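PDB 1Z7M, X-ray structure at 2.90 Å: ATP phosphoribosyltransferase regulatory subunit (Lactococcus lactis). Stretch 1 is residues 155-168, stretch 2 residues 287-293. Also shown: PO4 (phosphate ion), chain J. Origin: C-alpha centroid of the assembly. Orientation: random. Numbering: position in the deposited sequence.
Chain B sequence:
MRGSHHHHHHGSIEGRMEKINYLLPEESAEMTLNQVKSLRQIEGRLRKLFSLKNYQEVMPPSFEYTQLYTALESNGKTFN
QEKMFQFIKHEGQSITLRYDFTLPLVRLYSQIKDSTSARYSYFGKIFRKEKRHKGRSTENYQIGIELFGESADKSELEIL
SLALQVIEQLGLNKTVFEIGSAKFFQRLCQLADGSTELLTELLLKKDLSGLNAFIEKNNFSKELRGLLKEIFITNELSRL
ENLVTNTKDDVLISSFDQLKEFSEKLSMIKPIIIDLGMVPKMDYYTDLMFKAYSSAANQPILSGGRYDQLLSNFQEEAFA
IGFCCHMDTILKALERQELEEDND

Stretch 1 155-168: SELEILSLALQVIE
Stretch 2 (287-293) DLMFKAY

How do the two stretches lie against each other? Residues 155-168 form one continuous helix, phi and psi near -60° and -45° through most of its length, psi relaxing to -26° at Ile167 and -11° at Glu168, held by i to i+4 bonds such as Ile159 N to Ser155 O (2.8 Å) and Ala163 N to Ile159 O (2.9 Å). Residues 288-293 form an extended strand, preceded by Asp287 in a loop. The axes run parallel, their N-to-C directions only 1° apart, with a closest approach of 10.7 Å. Paired CA atoms set the register: Glu156 to Leu288 at 7.6 Å, Leu160 to Phe290 at 8.4 Å, Ile167 to Ala292 at 8.5 Å. No hydrogen bond crosses the gap; each closest contact is between side-chain atoms.

Which side chains does the strand send into that gap? Its alternation brings Leu288, Phe290 and Ala292 toward the helix, while Met289 points away. Leu288 (chi1 t, chi2 p) and Phe290 (chi1 p at 46°, chi2 93°) are the large bumps; Ala292 is a small one. The helix answers from one side: Glu156, Leu160, Ala163 and Ile167 step by four, three and four, with Ile159 beside Leu160.

Where does the Phe290 ring fit? It enters a hollow bounded by Ile159, Leu160 and Ala163. Leu160 (chi1 m at -89°, chi2 t) lies over one ring face, its CD2 4.2 Å from Phe290 CD2. Ile159 (m, m) and Ala163 approach obliquely: Ile159 CG2 is 3.8 Å from Phe290 CZ, and Ala163 CB is 4.4 Å from Phe290 CE1. The Ala163 side chain, pointing toward the strand, is a single methyl, so the helix surface stays low there, leaving room for the ring.

What closes the two ends? At the start, Leu288 packs beside Leu160, with Leu160 CD1 3.8 Å from Leu288 CD2. Glu156 (m, t, chi3 -54°) leaves its helix sideways, but its end comes nearer, placing Glu156 OE2 3.9 Å from Leu288 CB; that oxygen is hydrogen-bonded elsewhere in the structure. At the other end the pairing is of long with short: Ile167 (m, t) reaches out until its CD1 is 4.0 Å from Ala292 CB.

What do Lys291 and Tyr293, which lie outside the contact, do instead? Lys291 (chi1 m) is extended from chi2 to chi4, all t, and with Tyr293 (chi1 m, chi2 72°) it holds a phosphate ion, probably from the crystallisation liquor. Lys291 NZ donates to PO4 O2 at 2.8 Å and Tyr293 OH to the same PO4 O2 at 2.7 Å, near the plane of the tyrosine ring.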

# COMPACT_ATOMS: atom_id res chain seq x y z
N SER B 155 30.46 11.44 28.94
CA SER B 155 29.41 10.64 28.33
C SER B 155 29.62 9.15 28.51
O SER B 155 28.79 8.46 29.10
CB SER B 155 29.31 10.97 26.85
OG SER B 155 28.98 12.33 26.67
N GLU B 156 30.74 8.66 27.99
CA GLU B 156 31.03 7.24 28.07
C GLU B 156 30.88 6.69 29.48
O GLU B 156 30.46 5.55 29.66
CB GLU B 156 32.42 6.97 27.51
CG GLU B 156 32.63 7.62 26.12
CD GLU B 156 33.84 7.09 25.34
OE1 GLU B 156 34.97 7.11 25.89
OE2 GLU B 156 33.67 6.66 24.17
N LEU B 157 31.20 7.50 30.49
CA LEU B 157 31.08 7.04 31.88
C LEU B 157 29.65 7.14 32.38
O LEU B 157 29.19 6.29 33.15
CB LEU B 157 32.00 7.83 32.80
CG LEU B 157 33.37 7.16 32.95
CD1 LEU B 157 34.41 8.16 33.45
CD2 LEU B 157 33.23 5.96 33.89
N GLU B 158 28.96 8.18 31.93
CA GLU B 158 27.58 8.39 32.33
C GLU B 158 26.70 7.27 31.80
O GLU B 158 25.90 6.71 32.54
CB GLU B 158 27.07 9.72 31.81
CG GLU B 158 25.71 10.09 32.34
CD GLU B 158 25.20 11.40 31.77
OE1 GLU B 158 26.01 12.37 31.69
OE2 GLU B 158 24.00 11.47 31.41
N ILE B 159 26.86 6.95 30.52
CA ILE B 159 26.06 5.90 29.89
C ILE B 159 26.38 4.51 30.47
O ILE B 159 25.47 3.79 30.85
CB ILE B 159 26.25 5.93 28.35
CG1 ILE B 159 25.72 7.25 27.78
CG2 ILE B 159 25.51 4.78 27.70
CD1 ILE B 159 24.21 7.39 27.81
N LEU B 160 27.66 4.15 30.56
CA LEU B 160 28.06 2.85 31.11
C LEU B 160 27.57 2.65 32.53
O LEU B 160 27.15 1.57 32.93
CB LEU B 160 29.58 2.74 31.13
CG LEU B 160 30.24 2.16 29.88
CD1 LEU B 160 31.73 2.39 29.95
CD2 LEU B 160 29.93 0.69 29.79
N SER B 161 27.65 3.73 33.30
CA SER B 161 27.21 3.71 34.68
C SER B 161 25.70 3.44 34.74
O SER B 161 25.25 2.50 35.40
CB SER B 161 27.54 5.06 35.31
OG SER B 161 27.96 4.88 36.64
N LEU B 162 24.94 4.28 34.04
CA LEU B 162 23.48 4.19 33.97
C LEU B 162 23.06 2.80 33.56
O LEU B 162 22.21 2.19 34.20
CB LEU B 162 22.94 5.18 32.95
CG LEU B 162 21.89 6.16 33.43
CD1 LEU B 162 21.47 7.06 32.27
CD2 LEU B 162 20.70 5.40 33.99
N ALA B 163 23.64 2.30 32.48
CA ALA B 163 23.34 0.97 31.98
C ALA B 163 23.45 -0.07 33.10
O ALA B 163 22.60 -0.94 33.25
CB ALA B 163 24.29 0.62 30.84
N LEU B 164 24.52 0.03 33.88
CA LEU B 164 24.71 -0.89 34.98
C LEU B 164 23.59 -0.76 36.01
O LEU B 164 23.11 -1.76 36.58
CB LEU B 164 26.06 -0.63 35.65
CG LEU B 164 27.27 -1.08 34.85
CD1 LEU B 164 28.51 -0.86 35.68
CD2 LEU B 164 27.15 -2.55 34.51
N GLN B 165 23.15 0.47 36.25
CA GLN B 165 22.08 0.71 37.20
C GLN B 165 20.81 0.09 36.65
O GLN B 165 20.11 -0.60 37.37
CB GLN B 165 21.89 2.21 37.42
CG GLN B 165 23.15 2.91 37.93
CD GLN B 165 22.92 4.38 38.22
OE1 GLN B 165 22.10 4.73 39.06
NE2 GLN B 165 23.65 5.24 37.52
N VAL B 166 20.56 0.31 35.37
CA VAL B 166 19.37 -0.24 34.73
C VAL B 166 19.30 -1.75 34.87
O VAL B 166 18.23 -2.33 35.04
CB VAL B 166 19.32 0.11 33.23
CG1 VAL B 166 18.14 -0.56 32.58
CG2 VAL B 166 19.19 1.60 33.05
N ILE B 167 20.45 -2.41 34.79
CA ILE B 167 20.46 -3.85 34.92
C ILE B 167 20.12 -4.23 36.34
O ILE B 167 19.60 -5.32 36.59
CB ILE B 167 21.80 -4.40 34.55
CG1 ILE B 167 22.07 -4.03 33.10
CG2 ILE B 167 21.84 -5.89 34.76
CD1 ILE B 167 23.45 -4.32 32.63
N GLU B 168 20.40 -3.32 37.27
CA GLU B 168 20.11 -3.60 38.67
C GLU B 168 18.64 -3.48 39.01
O GLU B 168 18.24 -3.89 40.08
CB GLU B 168 20.96 -2.71 39.58
CG GLU B 168 21.79 -3.51 40.60
CD GLU B 168 22.40 -4.81 40.01
OE1 GLU B 168 23.26 -4.70 39.11
OE2 GLU B 168 22.03 -5.93 40.44
N ASP B 287 33.46 3.76 18.72
CA ASP B 287 34.45 3.06 19.53
C ASP B 287 33.87 2.19 20.64
O ASP B 287 33.80 0.97 20.51
CB ASP B 287 35.42 4.09 20.12
CG ASP B 287 36.63 3.44 20.75
OD1 ASP B 287 36.45 2.65 21.69
OD2 ASP B 287 37.77 3.71 20.32
N LEU B 288 33.48 2.81 21.75
CA LEU B 288 32.91 2.04 22.85
C LEU B 288 31.61 1.38 22.40
O LEU B 288 30.81 1.99 21.69
CB LEU B 288 32.64 2.94 24.06
CG LEU B 288 31.81 2.29 25.17
CD1 LEU B 288 32.55 1.07 25.74
CD2 LEU B 288 31.52 3.32 26.26
N MET B 289 31.43 0.12 22.81
CA MET B 289 30.24 -0.67 22.49
C MET B 289 30.09 -1.71 23.59
O MET B 289 31.08 -2.25 24.06
CB MET B 289 30.40 -1.34 21.13
CG MET B 289 31.62 -2.23 20.99
SD MET B 289 31.90 -2.77 19.28
CE MET B 289 33.08 -3.98 19.50
N PHE B 290 28.86 -2.00 24.01
CA PHE B 290 28.66 -2.95 25.10
C PHE B 290 27.38 -3.77 25.04
O PHE B 290 26.36 -3.29 24.56
CB PHE B 290 28.69 -2.18 26.41
CG PHE B 290 27.88 -0.92 26.38
CD1 PHE B 290 26.56 -0.92 26.81
CD2 PHE B 290 28.41 0.26 25.89
CE1 PHE B 290 25.79 0.23 26.75
CE2 PHE B 290 27.65 1.42 25.82
CZ PHE B 290 26.34 1.40 26.25
N LYS B 291 27.44 -5.00 25.53
CA LYS B 291 26.28 -5.89 25.55
C LYS B 291 26.06 -6.38 26.97
O LYS B 291 26.91 -6.18 27.84
CB LYS B 291 26.47 -7.03 24.56
CG LYS B 291 26.65 -6.59 23.12
CD LYS B 291 26.58 -7.77 22.16
CE LYS B 291 26.76 -7.32 20.72
NZ LYS B 291 26.70 -8.46 19.77
N ALA B 292 24.93 -7.03 27.21
CA ALA B 292 24.61 -7.56 28.52
C ALA B 292 23.72 -8.77 28.32
O ALA B 292 22.73 -8.68 27.60
CB ALA B 292 23.89 -6.52 29.35
N TYR B 293 24.08 -9.88 28.95
CA TYR B 293 23.30 -11.11 28.81
C TYR B 293 22.77 -11.64 30.13
O TYR B 293 23.27 -11.28 31.20
CB TYR B 293 24.13 -12.20 28.14
CG TYR B 293 24.48 -11.92 26.70
CD1 TYR B 293 25.42 -10.95 26.36
CD2 TYR B 293 23.86 -12.62 25.67
CE1 TYR B 293 25.73 -10.68 25.03
CE2 TYR B 293 24.16 -12.36 24.33
CZ TYR B 293 25.09 -11.39 24.02
OH TYR B 293 25.37 -11.09 22.69
P PO4 J . 28.65 -11.05 21.41
O1 PO4 J . 29.08 -10.61 22.58
O2 PO4 J . 27.39 -10.92 20.86
O3 PO4 J . 29.49 -9.83 20.32
O4 PO4 J . 29.44 -12.21 20.79